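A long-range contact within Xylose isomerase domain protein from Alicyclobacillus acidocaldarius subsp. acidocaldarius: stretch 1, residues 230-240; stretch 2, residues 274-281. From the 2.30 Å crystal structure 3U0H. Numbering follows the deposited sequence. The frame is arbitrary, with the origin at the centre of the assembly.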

ATOM      1  N   PRO A 230     -40.936   4.085   2.127  1.00 35.30           N
ATOM      2  CA  PRO A 230     -40.806   5.589   2.293  1.00 32.48           C
ATOM      3  C   PRO A 230     -39.682   6.193   1.458  1.00 29.94           C
ATOM      4  O   PRO A 230     -38.484   6.250   1.851  1.00 30.04           O
ATOM      5  CB  PRO A 230     -40.569   5.774   3.795  1.00 31.53           C
ATOM      6  CG  PRO A 230     -41.062   4.507   4.419  1.00 32.29           C
ATOM      7  CD  PRO A 230     -40.754   3.407   3.421  1.00 33.84           C
ATOM      8  N   LEU A 231     -40.067   6.651   0.286  1.00 28.14           N
ATOM      9  CA  LEU A 231     -39.068   6.934  -0.731  1.00 27.36           C
ATOM     10  C   LEU A 231     -38.549   8.351  -0.587  1.00 27.20           C
ATOM     11  O   LEU A 231     -37.447   8.642  -1.013  1.00 25.91           O
ATOM     12  CB  LEU A 231     -39.629   6.695  -2.140  1.00 25.07           C
ATOM     13  CG  LEU A 231     -39.826   5.235  -2.600  1.00 24.23           C
ATOM     14  CD1 LEU A 231     -40.296   5.228  -4.068  1.00 22.32           C
ATOM     15  CD2 LEU A 231     -38.574   4.375  -2.392  1.00 20.85           C
ATOM     16  N   VAL A 232     -39.361   9.241  -0.026  1.00 25.52           N
ATOM     17  CA  VAL A 232     -38.873  10.575   0.260  1.00 24.33           C
ATOM     18  C   VAL A 232     -37.749  10.555   1.322  1.00 24.63           C
ATOM     19  O   VAL A 232     -36.735  11.126   1.070  1.00 24.59           O
ATOM     20  CB  VAL A 232     -39.995  11.564   0.597  1.00 23.02           C
ATOM     21  CG1 VAL A 232     -39.382  12.925   0.884  1.00 24.89           C
ATOM     22  CG2 VAL A 232     -40.955  11.696  -0.565  1.00 22.98           C
ATOM     23  N   PRO A 233     -37.927   9.875   2.479  1.00 26.06           N
ATOM     24  CA  PRO A 233     -36.824   9.703   3.446  1.00 25.65           C
ATOM     25  C   PRO A 233     -35.633   8.948   2.905  1.00 26.66           C
ATOM     26  O   PRO A 233     -34.508   9.253   3.278  1.00 29.48           O
ATOM     27  CB  PRO A 233     -37.446   8.883   4.571  1.00 26.12           C
ATOM     28  CG  PRO A 233     -38.919   9.201   4.508  1.00 27.84           C
ATOM     29  CD  PRO A 233     -39.236   9.445   3.047  1.00 26.94           C
ATOM     30  N   PHE A 234     -35.866   7.970   2.041  1.00 25.54           N
ATOM     31  CA  PHE A 234     -34.759   7.297   1.329  1.00 25.25           C
ATOM     32  C   PHE A 234     -33.884   8.261   0.541  1.00 24.71           C
ATOM     33  O   PHE A 234     -32.678   8.311   0.739  1.00 24.68           O
ATOM     34  CB  PHE A 234     -35.301   6.251   0.361  1.00 23.95           C
ATOM     35  CG  PHE A 234     -34.243   5.536  -0.423  1.00 23.48           C
ATOM     36  CD1 PHE A 234     -33.434   4.609   0.180  1.00 23.36           C
ATOM     37  CD2 PHE A 234     -34.120   5.734  -1.764  1.00 23.85           C
ATOM     38  CE1 PHE A 234     -32.507   3.904  -0.535  1.00 22.87           C
ATOM     39  CE2 PHE A 234     -33.214   5.035  -2.494  1.00 24.65           C
ATOM     40  CZ  PHE A 234     -32.376   4.129  -1.864  1.00 24.94           C
ATOM     41  N   LEU A 235     -34.505   9.029  -0.349  1.00 23.54           N
ATOM     42  CA  LEU A 235     -33.786  10.012  -1.107  1.00 23.40           C
ATOM     43  C   LEU A 235     -33.223  11.116  -0.211  1.00 23.63           C
ATOM     44  O   LEU A 235     -32.112  11.568  -0.398  1.00 22.56           O
ATOM     45  CB  LEU A 235     -34.685  10.616  -2.156  1.00 22.44           C
ATOM     46  CG  LEU A 235     -35.105   9.586  -3.162  1.00 23.83           C
ATOM     47  CD1 LEU A 235     -36.210  10.200  -4.043  1.00 22.78           C
ATOM     48  CD2 LEU A 235     -33.856   9.166  -3.917  1.00 23.84           C
ATOM     49  N   ARG A 236     -34.002  11.573   0.750  1.00 24.58           N
ATOM     50  CA  ARG A 236     -33.573  12.692   1.519  1.00 24.74           C
ATOM     51  C   ARG A 236     -32.265  12.265   2.196  1.00 23.41           C
ATOM     52  O   ARG A 236     -31.301  12.999   2.189  1.00 23.42           O
ATOM     53  CB  ARG A 236     -34.638  13.093   2.532  1.00 25.98           C
ATOM     54  CG  ARG A 236     -34.294  14.346   3.367  1.00 28.13           C
ATOM     55  CD  ARG A 236     -35.112  14.396   4.648  1.00 28.67           C
ATOM     56  NE  ARG A 236     -36.509  14.435   4.346  1.00 32.13           N
ATOM     57  CZ  ARG A 236     -37.491  13.747   4.952  1.00 32.76           C
ATOM     58  NH1 ARG A 236     -37.302  12.860   5.934  1.00 32.21           N
ATOM     59  NH2 ARG A 236     -38.718  13.971   4.533  1.00 32.35           N
ATOM     60  N   GLY A 237     -32.240  11.060   2.746  1.00 23.07           N
ATOM     61  CA  GLY A 237     -31.078  10.590   3.471  1.00 23.37           C
ATOM     62  C   GLY A 237     -29.875  10.577   2.549  1.00 23.57           C
ATOM     63  O   GLY A 237     -28.832  10.966   2.945  1.00 23.28           O
ATOM     64  N   LEU A 238     -30.064  10.121   1.315  1.00 22.13           N
ATOM     65  CA  LEU A 238     -28.984  10.008   0.383  1.00 22.93           C
ATOM     66  C   LEU A 238     -28.529  11.425   0.068  1.00 25.53           C
ATOM     67  O   LEU A 238     -27.310  11.702   0.138  1.00 21.78           O
ATOM     68  CB  LEU A 238     -29.441   9.234  -0.879  1.00 21.29           C
ATOM     69  CG  LEU A 238     -29.623   7.753  -0.527  1.00 22.43           C
ATOM     70  CD1 LEU A 238     -30.348   6.952  -1.599  1.00 21.57           C
ATOM     71  CD2 LEU A 238     -28.248   7.186  -0.161  1.00 20.86           C
ATOM     72  N   TYR A 239     -29.509  12.317  -0.192  1.00 24.09           N
ATOM     73  CA  TYR A 239     -29.221  13.722  -0.412  1.00 25.85           C
ATOM     74  C   TYR A 239     -28.421  14.365   0.734  1.00 27.28           C
ATOM     75  O   TYR A 239     -27.490  15.116   0.454  1.00 27.23           O
ATOM     76  CB  TYR A 239     -30.473  14.568  -0.709  1.00 27.26           C
ATOM     77  CG  TYR A 239     -30.159  15.983  -1.231  1.00 28.91           C
ATOM     78  CD1 TYR A 239     -29.865  16.216  -2.576  1.00 32.26           C
ATOM     79  CD2 TYR A 239     -30.148  17.076  -0.381  1.00 31.92           C
ATOM     80  CE1 TYR A 239     -29.571  17.503  -3.039  1.00 35.51           C
ATOM     81  CE2 TYR A 239     -29.854  18.367  -0.829  1.00 31.61           C
ATOM     82  CZ  TYR A 239     -29.566  18.572  -2.148  1.00 33.65           C
ATOM     83  OH  TYR A 239     -29.271  19.837  -2.578  1.00 37.96           O
ATOM     84  N   LEU A 240     -28.761  14.104   1.993  1.00 27.61           N
ATOM     85  CA  LEU A 240     -28.002  14.730   3.120  1.00 28.53           C
ATOM     86  C   LEU A 240     -26.599  14.079   3.280  1.00 27.29           C
ATOM     87  O   LEU A 240     -25.629  14.728   3.659  1.00 29.22           O
ATOM     88  CB  LEU A 240     -28.765  14.635   4.432  1.00 29.63           C
ATOM     89  CG  LEU A 240     -30.051  15.434   4.551  1.00 34.93           C
ATOM     90  CD1 LEU A 240     -30.843  14.845   5.727  1.00 36.78           C
ATOM     91  CD2 LEU A 240     -29.785  16.941   4.723  1.00 32.51           C
ATOM     92  N   LYS A 274     -40.204  14.408  -8.985  1.00 30.40           N
ATOM     93  CA  LYS A 274     -41.075  14.912  -7.887  1.00 30.55           C
ATOM     94  C   LYS A 274     -40.608  14.366  -6.553  1.00 28.55           C
ATOM     95  O   LYS A 274     -40.456  15.109  -5.594  1.00 24.92           O
ATOM     96  CB  LYS A 274     -42.550  14.581  -8.125  1.00 31.62           C
ATOM     97  CG  LYS A 274     -43.136  15.327  -9.328  1.00 35.97           C
ATOM     98  CD  LYS A 274     -44.673  15.231  -9.463  1.00 39.01           C
ATOM     99  CE  LYS A 274     -45.230  15.866 -10.764  1.00 41.82           C
ATOM    100  NZ  LYS A 274     -45.688  14.919 -11.852  1.00 43.94           N
ATOM    101  N   LEU A 275     -40.303  13.072  -6.506  1.00 28.53           N
ATOM    102  CA  LEU A 275     -39.719  12.500  -5.290  1.00 27.60           C
ATOM    103  C   LEU A 275     -38.442  13.229  -4.888  1.00 27.52           C
ATOM    104  O   LEU A 275     -38.243  13.557  -3.727  1.00 24.84           O
ATOM    105  CB  LEU A 275     -39.466  11.016  -5.467  1.00 28.23           C
ATOM    106  CG  LEU A 275     -40.792  10.248  -5.315  1.00 28.81           C
ATOM    107  CD1 LEU A 275     -40.688   8.885  -5.937  1.00 26.04           C
ATOM    108  CD2 LEU A 275     -41.172  10.156  -3.840  1.00 28.86           C
ATOM    109  N   ILE A 276     -37.607  13.527  -5.877  1.00 26.74           N
ATOM    110  CA  ILE A 276     -36.301  14.132  -5.626  1.00 24.38           C
ATOM    111  C   ILE A 276     -36.441  15.582  -5.120  1.00 24.64           C
ATOM    112  O   ILE A 276     -35.618  16.045  -4.324  1.00 22.06           O
ATOM    113  CB  ILE A 276     -35.391  14.048  -6.892  1.00 23.21           C
ATOM    114  CG1 ILE A 276     -34.914  12.586  -7.109  1.00 20.52           C
ATOM    115  CG2 ILE A 276     -34.203  15.046  -6.818  1.00 22.25           C
ATOM    116  CD1 ILE A 276     -34.436  12.310  -8.518  1.00 18.25           C
ATOM    117  N   ALA A 277     -37.465  16.297  -5.580  1.00 24.63           N
ATOM    118  CA  ALA A 277     -37.659  17.673  -5.166  1.00 24.81           C
ATOM    119  C   ALA A 277     -38.300  17.713  -3.745  1.00 26.64           C
ATOM    120  O   ALA A 277     -37.949  18.568  -2.939  1.00 28.46           O
ATOM    121  CB  ALA A 277     -38.513  18.414  -6.196  1.00 24.67           C
ATOM    122  N   LEU A 278     -39.194  16.772  -3.428  1.00 26.92           N
ATOM    123  CA  LEU A 278     -39.700  16.629  -2.066  1.00 28.19           C
ATOM    124  C   LEU A 278     -38.555  16.327  -1.074  1.00 31.39           C
ATOM    125  O   LEU A 278     -38.454  16.966  -0.035  1.00 34.34           O
ATOM    126  CB  LEU A 278     -40.804  15.564  -2.003  1.00 28.61           C
ATOM    127  CG  LEU A 278     -42.176  16.016  -2.552  1.00 29.98           C
ATOM    128  CD1 LEU A 278     -43.140  14.839  -2.732  1.00 25.91           C
ATOM    129  CD2 LEU A 278     -42.794  17.123  -1.675  1.00 26.75           C
ATOM    130  N   ALA A 279     -37.685  15.375  -1.398  1.00 33.23           N
ATOM    131  CA  ALA A 279     -36.523  15.035  -0.540  1.00 36.66           C
ATOM    132  C   ALA A 279     -35.540  16.227  -0.302  1.00 38.94           C
ATOM    133  O   ALA A 279     -35.011  16.381   0.772  1.00 41.73           O
ATOM    134  CB  ALA A 279     -35.770  13.844  -1.116  1.00 32.11           C
ATOM    135  N   LYS A 280     -35.297  17.055  -1.304  1.00 42.42           N
ATOM    136  CA  LYS A 280     -34.463  18.236  -1.127  1.00 45.87           C
ATOM    137  C   LYS A 280     -35.187  19.197  -0.154  1.00 48.48           C
ATOM    138  O   LYS A 280     -34.616  19.592   0.853  1.00 49.28           O
ATOM    139  CB  LYS A 280     -34.206  18.916  -2.478  1.00 46.71           C
ATOM    140  CG  LYS A 280     -33.192  18.245  -3.417  1.00 48.56           C
ATOM    141  CD  LYS A 280     -32.755  19.215  -4.528  1.00 51.57           C
ATOM    142  CE  LYS A 280     -32.030  20.453  -3.937  1.00 55.43           C
ATOM    143  NZ  LYS A 280     -32.163  21.772  -4.650  1.00 52.20           N
ATOM    144  N   GLY A 281     -36.448  19.523  -0.471  1.00 49.94           N
ATOM    145  CA  GLY A 281     -37.355  20.281   0.385  1.00 51.61           C
ATOM    146  C   GLY A 281     -36.767  21.554   0.954  1.00 60.38           C
ATOM    147  O   GLY A 281     -36.694  22.570   0.277  1.00 65.67           O
TER
HETATM  148  O   HOH W   1     -38.203  16.168   3.049  1.00 54.02           O

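Where two helices cross closely, a small residue at the crossing point lets the backbones approach, and the longer side chains around it can pack while keeping rotamers that are common on helices. The contact between helices 231-240 and 274-280 illustrates this. Their axes cross at -62° and come within 8.1 Å, and the nearest CA atoms, those of R236 and A279, are 4.3 Å apart. A279 points toward the other helix with nothing beyond its methyl group, so A279 CB lies 3.6 Å from L235 CB and 3.6 Å from V232 O.

L231, L235 and L275 all adopt the m,t conformation, favoured on helices because it keeps the branched end clear of the backbone. L275 leaves its helix sideways, yet its end comes nearer the partner: L275 CD2 reaches V232 CG2 at 3.6 Å and also lies 4.2 Å from L231 CB; L275 CD1 is 4.1 Å from L231 CD1. L235 points toward the second helix, and L235 CD1 rests 3.6 Å from L275 CB. V232 takes t, the usual choice for valine in a helix; its CG2 faces L275, and its CG1 lies 4.2 Å from A279 CB.

Beyond this apolar patch, the aromatic ring of Y239, with chi1 at t, offers a face to K280. K280 CG sits 3.9 Å from the centroid of the Y239 ring, only 17° off its normal, a CH-pi contact. Farther along that chain, K280 CE is 3.1 Å from Y239 OH.

R236 leaves sideways with t at chi1 and chi2, and its chain skirts the second helix (R236 CG is 3.4 Å from A279 O), and m at chi3 accompanies a guanidinium whose NH2 donates to water 1 (2.7 Å), which in turn donates to L278 O at 3.2 Å. No direct hydrogen bond joins the stretches.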